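Local coordinates for CAS3 Metal dependent phosphohydrolase (Methanocaldococcus jannaschii, PDB 3S4L), which cleaves single-stranded DNA in a Mg(2+)-dependent reaction, and single-stranded RNA without a cation requirement, as the HD nuclease of a CRISPR antiviral defence system, at residues His20-Val25 against Ile63-Asp67; Ala96-Tyr100 against Ala113-Ala117; Glu57-Leu62 against Ile102-Phe107. All coordinates share one frame. Residues are numbered along the deposited sequence.

All three contacts belong to the helical HD nuclease domain, and two helices link them: helix 52-65 serves interactions 1 and 3, helix 91-107 serves interactions 2 and 3. Interaction 1 holds the metal ligand Asp67, whose OD2 lies 2.3 Å from the calcium ion CA. Two residues earlier in the chain, Leu65 CB meets Thr99 OG1 of interaction 2 at 3.5 Å, and Leu65 CD1 meets Ile102 CD1 of interaction 3 at 3.8 Å. Interactions 2 and 3, with centres 9 Å apart, merge where Leu103 CD1 comes 3.6 Å from Gly116 CA and Thr99 CG2 comes 3.9 Å from Leu62 CD2. In interaction 3 the side chain of Leu62 is about 10 Å from a bound calcium.

Interaction 1 of 3, residues His20-Val25 against Ile63-Asp67; sequences HVNDMV and IKLHD. With CA (calcium ion), chain C.
Residues 20-25 are helical (Val25 N to Val21 O, 2.9 Å). They face residues 63-67, which begin on helix 52-65 and run on to His66 and Asp67. For the register, Val21 CA lies 5.7 Å from Lys64 CA, and Val25 CA 6.8 Å from Ile63 CA. Ile63 (chi1 m, chi2 t) points its CB at the partner, so that its CG2 lies 3.9 Å from Met24 CB and 3.8 Å from Val25 CG2. Lys64 is extended, chi1 m and the rest t; its CG lies 3.7 Å from Val21 CG1, and its NZ makes a weak hydrogen bond to Leu166 O. Met24 (m, t, chi3 139°) brings SD to the edge of the His66 ring, 3.7 Å from His66 CE1. His66, chi1 p, directs ND1 to Leu62 O. His20, chi1 t, leaves NE2 4.4 Å from Asp67 OD1. His66 and Asp67 form the HD motif. Asp67 OD2 binds calcium at 2.3 Å, alongside His91, His123 and His124, while OD1 accepts a hydrogen bond from calcium-bound water 1 (2.6 Å). With no hydrogen bond across the segments, apolar packing joins helix 17-31 to helix 52-65, and a sulfur-aromatic contact reaches His66, next to the metal ligand.

Interaction 2 of 3, residues Ala96-Tyr100 against Ala113-Ala117; sequences AYYTY and AFIGA
An antiparallel helical hairpin of the HD domain, formed by helices 91-107 and 110-121, is sampled here at residues 96-100 and 113-117. Both segments are regular alpha-helix (Tyr100 N to Ala96 O 3.0 Å, Ala117 N to Ala113 O 2.9 Å). Their axes approach to 8.4 Å, with 152° between N-to-C directions, and the closest CA pair is Ala96-Ala117 at 4.5 Å. Small residues permit this spacing: Ala113, Gly116 and Ala117 line the facing side of the second helix. Among backbone contacts, Ala96 CB lies 3.3 Å from Ala117 O, and Thr99 CG2 packs 4.1 Å from Gly116 C and 4.0 Å from Ala117 CA. Thr99 has chi1 m and its OG1 is hydrogen-bonded to Ser95 O one turn back. Apolar contacts between side chains add Ala96 CB to Ala117 CB (4.4 Å) and Tyr100 CB to Ala117 CB (3.6 Å). No hydrogen bond crosses the interface. The ring of Tyr100 (chi1 t, chi2 near -93°) makes the remaining apolar contacts; Phe187 of helix 181-197 meets the same ring. Tyr100 CE2 rests 4.3 Å from Phe114 CB and 3.6 Å from both Ala113 CB and Phe114 N, the last at the ring edge.

Interaction 3 of 3, residues Glu57-Leu62 against Ile102-Phe107; sequences EFMKIL and ILLKKF
Ile61 is the principal bump: its side chain (chi1 m, chi2 t) enters a hollow bounded by Ile102, Leu103, Lys106 and Phe107, a knob-into-hole fit. Its CG2 lies 3.9 Å from Leu103 CD2 and 4.3 Å from Ile102 CG2, while its CD1 is 4.1 Å from Lys106 CG and 4.0 Å from Phe107 CE2. The two alpha-helical segments run nearly antiparallel, at 159°, with axes 11.3 Å apart and Phe58-Leu103 the nearest CA pair (7.8 Å). This packing joins helix 52-65 to helix 91-107 within the helical core of the HD domain, where helix 110-121 adds Leu112 against both Phe58 and Phe107. In return, both methyls of Leu103 (m, t) lie against the Phe58 ring, with Leu103 CD2 3.8 Å from Phe58 CD1, and Leu103 CD1 is also 4.1 Å from Leu62 CD2. Phe107, chi1 m, brings CZ within 3.9 Å of Phe58 CB and 4.1 Å of Glu57 CB. Toward solvent, Glu57 OE1 and Lys106 NZ stand 4.3 Å apart, beyond salt-bridge distance.

Interaction 1 of 3, residues His20-Val25 against Ile63-Asp67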
loop_
_atom_site.group_PDB
_atom_site.type_symbol
_atom_site.label_atom_id
_atom_site.label_comp_id
_atom_site.label_asym_id
_atom_site.label_seq_id
_atom_site.Cartn_x
_atom_site.Cartn_y
_atom_site.Cartn_z
ATOM N N HIS A 20 3.903 -2.507 -14.776
ATOM C CA HIS A 20 3.308 -3.521 -13.919
ATOM C C HIS A 20 1.986 -3.028 -13.298
ATOM O O HIS A 20 1.014 -3.773 -13.203
ATOM C CB HIS A 20 4.300 -3.929 -12.824
ATOM C CG HIS A 20 3.746 -4.913 -11.842
ATOM N ND1 HIS A 20 3.049 -6.039 -12.228
ATOM C CD2 HIS A 20 3.793 -4.945 -10.490
ATOM C CE1 HIS A 20 2.682 -6.716 -11.154
ATOM N NE2 HIS A 20 3.126 -6.077 -10.087
ATOM N N VAL A 21 1.957 -1.773 -12.866
ATOM C CA VAL A 21 0.764 -1.220 -12.250
ATOM C C VAL A 21 -0.359 -1.116 -13.291
ATOM O O VAL A 21 -1.515 -1.457 -13.017
ATOM C CB VAL A 21 1.052 0.161 -11.620
ATOM C CG1 VAL A 21 -0.238 0.941 -11.428
ATOM C CG2 VAL A 21 1.815 0.005 -10.279
ATOM N N ASN A 22 -0.001 -0.670 -14.493
ATOM C CA ASN A 22 -0.962 -0.508 -15.583
ATOM C C ASN A 22 -1.584 -1.836 -16.013
ATOM O O ASN A 22 -2.739 -1.886 -16.455
ATOM C CB ASN A 22 -0.314 0.190 -16.786
ATOM C CG ASN A 22 -0.086 1.673 -16.549
ATOM O OD1 ASN A 22 -0.785 2.300 -15.751
ATOM N ND2 ASN A 22 0.900 2.244 -17.246
ATOM N N ASP A 23 -0.811 -2.908 -15.882
ATOM C CA ASP A 23 -1.321 -4.238 -16.196
ATOM C C ASP A 23 -2.292 -4.731 -15.114
ATOM O O ASP A 23 -3.261 -5.417 -15.407
ATOM C CB ASP A 23 -0.178 -5.236 -16.437
ATOM C CG ASP A 23 0.411 -5.135 -17.852
ATOM O OD1 ASP A 23 0.193 -4.110 -18.545
ATOM O OD2 ASP A 23 1.096 -6.089 -18.272
ATOM N N MET A 24 -2.039 -4.365 -13.864
ATOM C CA MET A 24 -2.914 -4.750 -12.774
ATOM C C MET A 24 -4.228 -3.950 -12.813
ATOM O O MET A 24 -5.293 -4.456 -12.466
ATOM C CB MET A 24 -2.200 -4.546 -11.436
ATOM C CG MET A 24 -1.254 -5.678 -11.029
ATOM S SD MET A 24 -0.445 -5.327 -9.456
ATOM C CE MET A 24 -0.500 -6.932 -8.665
ATOM N N VAL A 25 -4.132 -2.688 -13.217
ATOM C CA VAL A 25 -5.291 -1.826 -13.319
ATOM C C VAL A 25 -6.187 -2.294 -14.463
ATOM O O VAL A 25 -7.400 -2.459 -14.291
ATOM C CB VAL A 25 -4.878 -0.359 -13.562
ATOM C CG1 VAL A 25 -6.072 0.471 -14.011
ATOM C CG2 VAL A 25 -4.242 0.227 -12.321
ATOM N N ILE A 63 -4.398 -0.617 -5.634
ATOM C CA ILE A 63 -3.763 -1.328 -6.712
ATOM C C ILE A 63 -2.519 -0.555 -7.114
ATOM O O ILE A 63 -1.435 -1.121 -7.235
ATOM C CB ILE A 63 -4.739 -1.514 -7.896
ATOM C CG1 ILE A 63 -5.807 -2.552 -7.530
ATOM C CG2 ILE A 63 -3.996 -1.950 -9.165
ATOM C CD1 ILE A 63 -7.045 -2.500 -8.392
ATOM N N LYS A 64 -2.652 0.752 -7.287
ATOM C CA LYS A 64 -1.529 1.512 -7.794
ATOM C C LYS A 64 -0.416 1.703 -6.761
ATOM O O LYS A 64 0.754 1.832 -7.105
ATOM C CB LYS A 64 -2.010 2.862 -8.331
ATOM C CG LYS A 64 -2.865 2.760 -9.594
ATOM C CD LYS A 64 -3.480 4.105 -9.943
ATOM C CE LYS A 64 -4.117 4.089 -11.325
ATOM N NZ LYS A 64 -4.857 5.369 -11.579
ATOM N N LEU A 65 -0.772 1.725 -5.490
ATOM C CA LEU A 65 0.191 2.137 -4.494
ATOM C C LEU A 65 0.724 1.005 -3.624
ATOM O O LEU A 65 1.664 1.211 -2.849
ATOM C CB LEU A 65 -0.417 3.231 -3.619
ATOM C CG LEU A 65 -0.737 4.563 -4.301
ATOM C CD1 LEU A 65 -1.309 5.537 -3.264
ATOM C CD2 LEU A 65 0.517 5.157 -4.964
ATOM N N HIS A 66 0.143 -0.187 -3.714
ATOM C CA HIS A 66 0.544 -1.199 -2.742
ATOM C C HIS A 66 2.029 -1.589 -2.865
ATOM O O HIS A 66 2.637 -2.027 -1.891
ATOM C CB HIS A 66 -0.389 -2.410 -2.737
ATOM C CG HIS A 66 -0.253 -3.289 -3.932
ATOM N ND1 HIS A 66 -0.810 -2.968 -5.152
ATOM C CD2 HIS A 66 0.365 -4.481 -4.100
ATOM C CE1 HIS A 66 -0.536 -3.923 -6.018
ATOM N NE2 HIS A 66 0.170 -4.857 -5.403
ATOM N N ASP A 67 2.609 -1.413 -4.049
ATOM C CA ASP A 67 4.038 -1.647 -4.235
ATOM C C ASP A 67 4.865 -0.396 -4.449
ATOM O O ASP A 67 6.002 -0.482 -4.939
ATOM C CB ASP A 67 4.278 -2.611 -5.400
ATOM C CG ASP A 67 4.059 -4.058 -5.009
ATOM O OD1 ASP A 67 3.824 -4.891 -5.913
ATOM O OD2 ASP A 67 4.118 -4.339 -3.790
HETATM CA CA CA C . 4.400 -6.263 -2.644
HETATM O O HOH W 1 3.008 -6.841 -4.406
HETATM O O HOH W 2 5.896 -7.476 -4.708
#

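Interaction 2 of 3, residues Ala96-Tyr100 against Ala113-Ala117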
loop_
_atom_site.group_PDB
_atom_site.type_symbol
_atom_site.label_atom_id
_atom_site.label_comp_id
_atom_site.label_asym_id
_atom_site.label_seq_id
_atom_site.Cartn_x
_atom_site.Cartn_y
_atom_site.Cartn_z
ATOM N N ALA A 96 2.410 1.492 2.794
ATOM C CA ALA A 96 1.330 1.834 3.721
ATOM C C ALA A 96 1.349 3.310 4.089
ATOM O O ALA A 96 0.296 3.952 4.200
ATOM C CB ALA A 96 1.393 0.967 4.984
ATOM N N TYR A 97 2.550 3.842 4.285
ATOM C CA TYR A 97 2.724 5.252 4.637
ATOM C C TYR A 97 2.196 6.160 3.546
ATOM O O TYR A 97 1.373 7.022 3.819
ATOM C CB TYR A 97 4.192 5.571 4.926
ATOM C CG TYR A 97 4.500 7.056 5.124
ATOM C CD1 TYR A 97 4.434 7.641 6.387
ATOM C CD2 TYR A 97 4.911 7.853 4.058
ATOM C CE1 TYR A 97 4.751 8.998 6.585
ATOM C CE2 TYR A 97 5.212 9.208 4.239
ATOM C CZ TYR A 97 5.130 9.772 5.506
ATOM O OH TYR A 97 5.432 11.105 5.684
ATOM N N TYR A 98 2.643 5.966 2.306
ATOM C CA TYR A 98 2.166 6.833 1.227
ATOM C C TYR A 98 0.681 6.603 0.909
ATOM O O TYR A 98 -0.051 7.534 0.548
ATOM C CB TYR A 98 3.015 6.683 -0.032
ATOM C CG TYR A 98 4.348 7.337 0.109
ATOM C CD1 TYR A 98 4.464 8.724 0.075
ATOM C CD2 TYR A 98 5.500 6.574 0.298
ATOM C CE1 TYR A 98 5.702 9.340 0.231
ATOM C CE2 TYR A 98 6.747 7.179 0.431
ATOM C CZ TYR A 98 6.833 8.553 0.404
ATOM O OH TYR A 98 8.053 9.135 0.538
ATOM N N THR A 99 0.245 5.359 1.045
ATOM C CA THR A 99 -1.139 5.023 0.753
ATOM C C THR A 99 -2.033 5.786 1.699
ATOM O O THR A 99 -3.038 6.371 1.295
ATOM C CB THR A 99 -1.397 3.515 0.886
ATOM O OG1 THR A 99 -0.657 2.821 -0.127
ATOM C CG2 THR A 99 -2.884 3.207 0.737
ATOM N N TYR A 100 -1.659 5.791 2.969
ATOM C CA TYR A 100 -2.478 6.447 3.958
ATOM C C TYR A 100 -2.662 7.931 3.628
ATOM O O TYR A 100 -3.788 8.436 3.615
ATOM C CB TYR A 100 -1.877 6.300 5.352
ATOM C CG TYR A 100 -2.676 7.077 6.360
ATOM C CD1 TYR A 100 -2.333 8.381 6.698
ATOM C CD2 TYR A 100 -3.799 6.519 6.950
ATOM C CE1 TYR A 100 -3.090 9.111 7.631
ATOM C CE2 TYR A 100 -4.560 7.229 7.872
ATOM C CZ TYR A 100 -4.199 8.522 8.210
ATOM O OH TYR A 100 -4.954 9.216 9.128
ATOM N N ALA A 113 -8.756 5.705 5.047
ATOM C CA ALA A 113 -7.313 5.785 4.796
ATOM C C ALA A 113 -6.540 4.793 5.678
ATOM O O ALA A 113 -5.609 4.108 5.227
ATOM C CB ALA A 113 -6.833 7.200 5.037
ATOM N N PHE A 114 -6.929 4.707 6.945
ATOM C CA PHE A 114 -6.309 3.731 7.823
ATOM C C PHE A 114 -6.518 2.325 7.278
ATOM O O PHE A 114 -5.567 1.552 7.146
ATOM C CB PHE A 114 -6.858 3.822 9.251
ATOM C CG PHE A 114 -6.357 2.723 10.164
ATOM C CD1 PHE A 114 -7.130 1.590 10.405
ATOM C CD2 PHE A 114 -5.113 2.815 10.770
ATOM C CE1 PHE A 114 -6.668 0.571 11.252
ATOM C CE2 PHE A 114 -4.644 1.801 11.608
ATOM C CZ PHE A 114 -5.423 0.681 11.846
ATOM N N ILE A 115 -7.762 1.979 6.962
ATOM C CA ILE A 115 -8.038 0.612 6.547
ATOM C C ILE A 115 -7.358 0.280 5.219
ATOM O O ILE A 115 -6.942 -0.852 4.986
ATOM C CB ILE A 115 -9.521 0.336 6.401
ATOM C CG1 ILE A 115 -9.710 -1.109 6.024
ATOM C CG2 ILE A 115 -10.093 1.110 5.247
ATOM C CD1 ILE A 115 -11.018 -1.355 5.383
ATOM N N GLY A 116 -7.263 1.267 4.334
ATOM C CA GLY A 116 -6.575 1.060 3.068
ATOM C C GLY A 116 -5.094 0.854 3.317
ATOM O O GLY A 116 -4.503 -0.070 2.773
ATOM N N ALA A 117 -4.502 1.701 4.158
ATOM C CA ALA A 117 -3.072 1.619 4.434
ATOM C C ALA A 117 -2.698 0.297 5.108
ATOM O O ALA A 117 -1.653 -0.293 4.812
ATOM C CB ALA A 117 -2.620 2.806 5.296
#

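Interaction 3 of 3, residues Glu57-Leu62 against Ile102-Phe107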
loop_
_atom_site.group_PDB
_atom_site.type_symbol
_atom_site.label_atom_id
_atom_site.label_comp_id
_atom_site.label_asym_id
_atom_site.label_seq_id
_atom_site.Cartn_x
_atom_site.Cartn_y
_atom_site.Cartn_z
ATOM N N GLU A 57 -12.616 3.695 -7.309
ATOM C CA GLU A 57 -11.481 4.605 -7.182
ATOM C C GLU A 57 -10.585 4.184 -6.029
ATOM O O GLU A 57 -9.362 4.191 -6.153
ATOM C CB GLU A 57 -11.962 6.034 -6.937
ATOM C CG GLU A 57 -12.824 6.595 -8.036
ATOM C CD GLU A 57 -13.560 7.848 -7.602
ATOM O OE1 GLU A 57 -13.000 8.607 -6.778
ATOM O OE2 GLU A 57 -14.700 8.068 -8.075
ATOM N N PHE A 58 -11.206 3.852 -4.901
ATOM C CA PHE A 58 -10.474 3.442 -3.706
ATOM C C PHE A 58 -9.620 2.213 -4.020
ATOM O O PHE A 58 -8.429 2.189 -3.713
ATOM C CB PHE A 58 -11.455 3.203 -2.540
ATOM C CG PHE A 58 -10.860 2.488 -1.353
ATOM C CD1 PHE A 58 -10.076 3.169 -0.430
ATOM C CD2 PHE A 58 -11.112 1.135 -1.141
ATOM C CE1 PHE A 58 -9.537 2.516 0.682
ATOM C CE2 PHE A 58 -10.569 0.465 -0.036
ATOM C CZ PHE A 58 -9.784 1.163 0.886
ATOM N N MET A 59 -10.216 1.217 -4.670
ATOM C CA MET A 59 -9.488 -0.002 -5.023
ATOM C C MET A 59 -8.338 0.266 -5.992
ATOM O O MET A 59 -7.260 -0.313 -5.842
ATOM C CB MET A 59 -10.430 -1.056 -5.601
ATOM C CG MET A 59 -11.347 -1.671 -4.550
ATOM S SD MET A 59 -10.399 -2.372 -3.161
ATOM C CE MET A 59 -9.407 -3.553 -4.065
ATOM N N LYS A 60 -8.569 1.136 -6.976
ATOM C CA LYS A 60 -7.531 1.503 -7.930
ATOM C C LYS A 60 -6.316 2.122 -7.241
ATOM O O LYS A 60 -5.186 2.000 -7.710
ATOM C CB LYS A 60 -8.057 2.508 -8.953
ATOM C CG LYS A 60 -8.989 1.959 -10.027
ATOM C CD LYS A 60 -9.361 3.085 -10.988
ATOM C CE LYS A 60 -10.731 2.901 -11.596
ATOM N NZ LYS A 60 -11.156 4.138 -12.303
ATOM N N ILE A 61 -6.551 2.822 -6.144
ATOM C CA ILE A 61 -5.433 3.443 -5.457
ATOM C C ILE A 61 -4.597 2.393 -4.723
ATOM O O ILE A 61 -3.368 2.428 -4.779
ATOM C CB ILE A 61 -5.883 4.569 -4.519
ATOM C CG1 ILE A 61 -6.430 5.716 -5.348
ATOM C CG2 ILE A 61 -4.713 5.057 -3.691
ATOM C CD1 ILE A 61 -7.145 6.768 -4.546
ATOM N N LEU A 62 -5.264 1.445 -4.071
ATOM C CA LEU A 62 -4.572 0.328 -3.435
ATOM C C LEU A 62 -3.779 -0.436 -4.478
ATOM O O LEU A 62 -2.647 -0.866 -4.245
ATOM C CB LEU A 62 -5.578 -0.622 -2.793
ATOM C CG LEU A 62 -6.449 0.023 -1.734
ATOM C CD1 LEU A 62 -7.135 -1.077 -0.935
ATOM C CD2 LEU A 62 -5.589 0.913 -0.839
ATOM N N ILE A 102 -2.195 9.635 0.878
ATOM C CA ILE A 102 -2.896 9.834 -0.371
ATOM C C ILE A 102 -4.391 9.515 -0.223
ATOM O O ILE A 102 -5.215 10.269 -0.724
ATOM C CB ILE A 102 -2.224 9.074 -1.517
ATOM C CG1 ILE A 102 -0.955 9.830 -1.918
ATOM C CG2 ILE A 102 -3.176 8.959 -2.721
ATOM C CD1 ILE A 102 0.158 8.948 -2.366
ATOM N N LEU A 103 -4.753 8.452 0.499
ATOM C CA LEU A 103 -6.174 8.159 0.716
ATOM C C LEU A 103 -6.866 9.261 1.509
ATOM O O LEU A 103 -8.007 9.629 1.220
ATOM C CB LEU A 103 -6.376 6.806 1.403
ATOM C CG LEU A 103 -6.094 5.552 0.564
ATOM C CD1 LEU A 103 -6.211 4.299 1.448
ATOM C CD2 LEU A 103 -7.058 5.491 -0.630
ATOM N N LEU A 104 -6.177 9.784 2.513
ATOM C CA LEU A 104 -6.763 10.812 3.360
ATOM C C LEU A 104 -7.061 12.041 2.516
ATOM O O LEU A 104 -8.123 12.658 2.652
ATOM C CB LEU A 104 -5.810 11.191 4.495
ATOM C CG LEU A 104 -6.400 11.499 5.870
ATOM C CD1 LEU A 104 -5.527 12.516 6.592
ATOM C CD2 LEU A 104 -7.838 11.983 5.806
ATOM N N LYS A 105 -6.126 12.398 1.639
ATOM C CA LYS A 105 -6.342 13.545 0.753
ATOM C C LYS A 105 -7.554 13.331 -0.160
ATOM O O LYS A 105 -8.470 14.145 -0.198
ATOM C CB LYS A 105 -5.105 13.812 -0.102
ATOM C CG LYS A 105 -5.197 15.089 -0.902
ATOM C CD LYS A 105 -4.957 16.295 -0.024
ATOM C CE LYS A 105 -5.343 17.589 -0.740
ATOM N NZ LYS A 105 -5.169 17.500 -2.223
ATOM N N LYS A 106 -7.555 12.212 -0.872
ATOM C CA LYS A 106 -8.578 11.925 -1.875
ATOM C C LYS A 106 -9.987 11.794 -1.294
ATOM O O LYS A 106 -10.949 12.250 -1.907
ATOM C CB LYS A 106 -8.207 10.668 -2.685
ATOM C CG LYS A 106 -9.285 10.201 -3.669
ATOM C CD LYS A 106 -9.319 11.054 -4.939
ATOM C CE LYS A 106 -10.746 11.497 -5.300
ATOM N NZ LYS A 106 -10.800 12.336 -6.539
ATOM N N PHE A 107 -10.118 11.183 -0.119
ATOM C CA PHE A 107 -11.446 10.905 0.419
ATOM C C PHE A 107 -11.812 11.613 1.731
ATOM O O PHE A 107 -12.966 11.555 2.153
ATOM C CB PHE A 107 -11.641 9.404 0.609
ATOM C CG PHE A 107 -11.543 8.597 -0.659
ATOM C CD1 PHE A 107 -12.612 8.530 -1.550
ATOM C CD2 PHE A 107 -10.396 7.860 -0.941
ATOM C CE1 PHE A 107 -12.528 7.762 -2.709
ATOM C CE2 PHE A 107 -10.308 7.088 -2.106
ATOM C CZ PHE A 107 -11.374 7.039 -2.983
#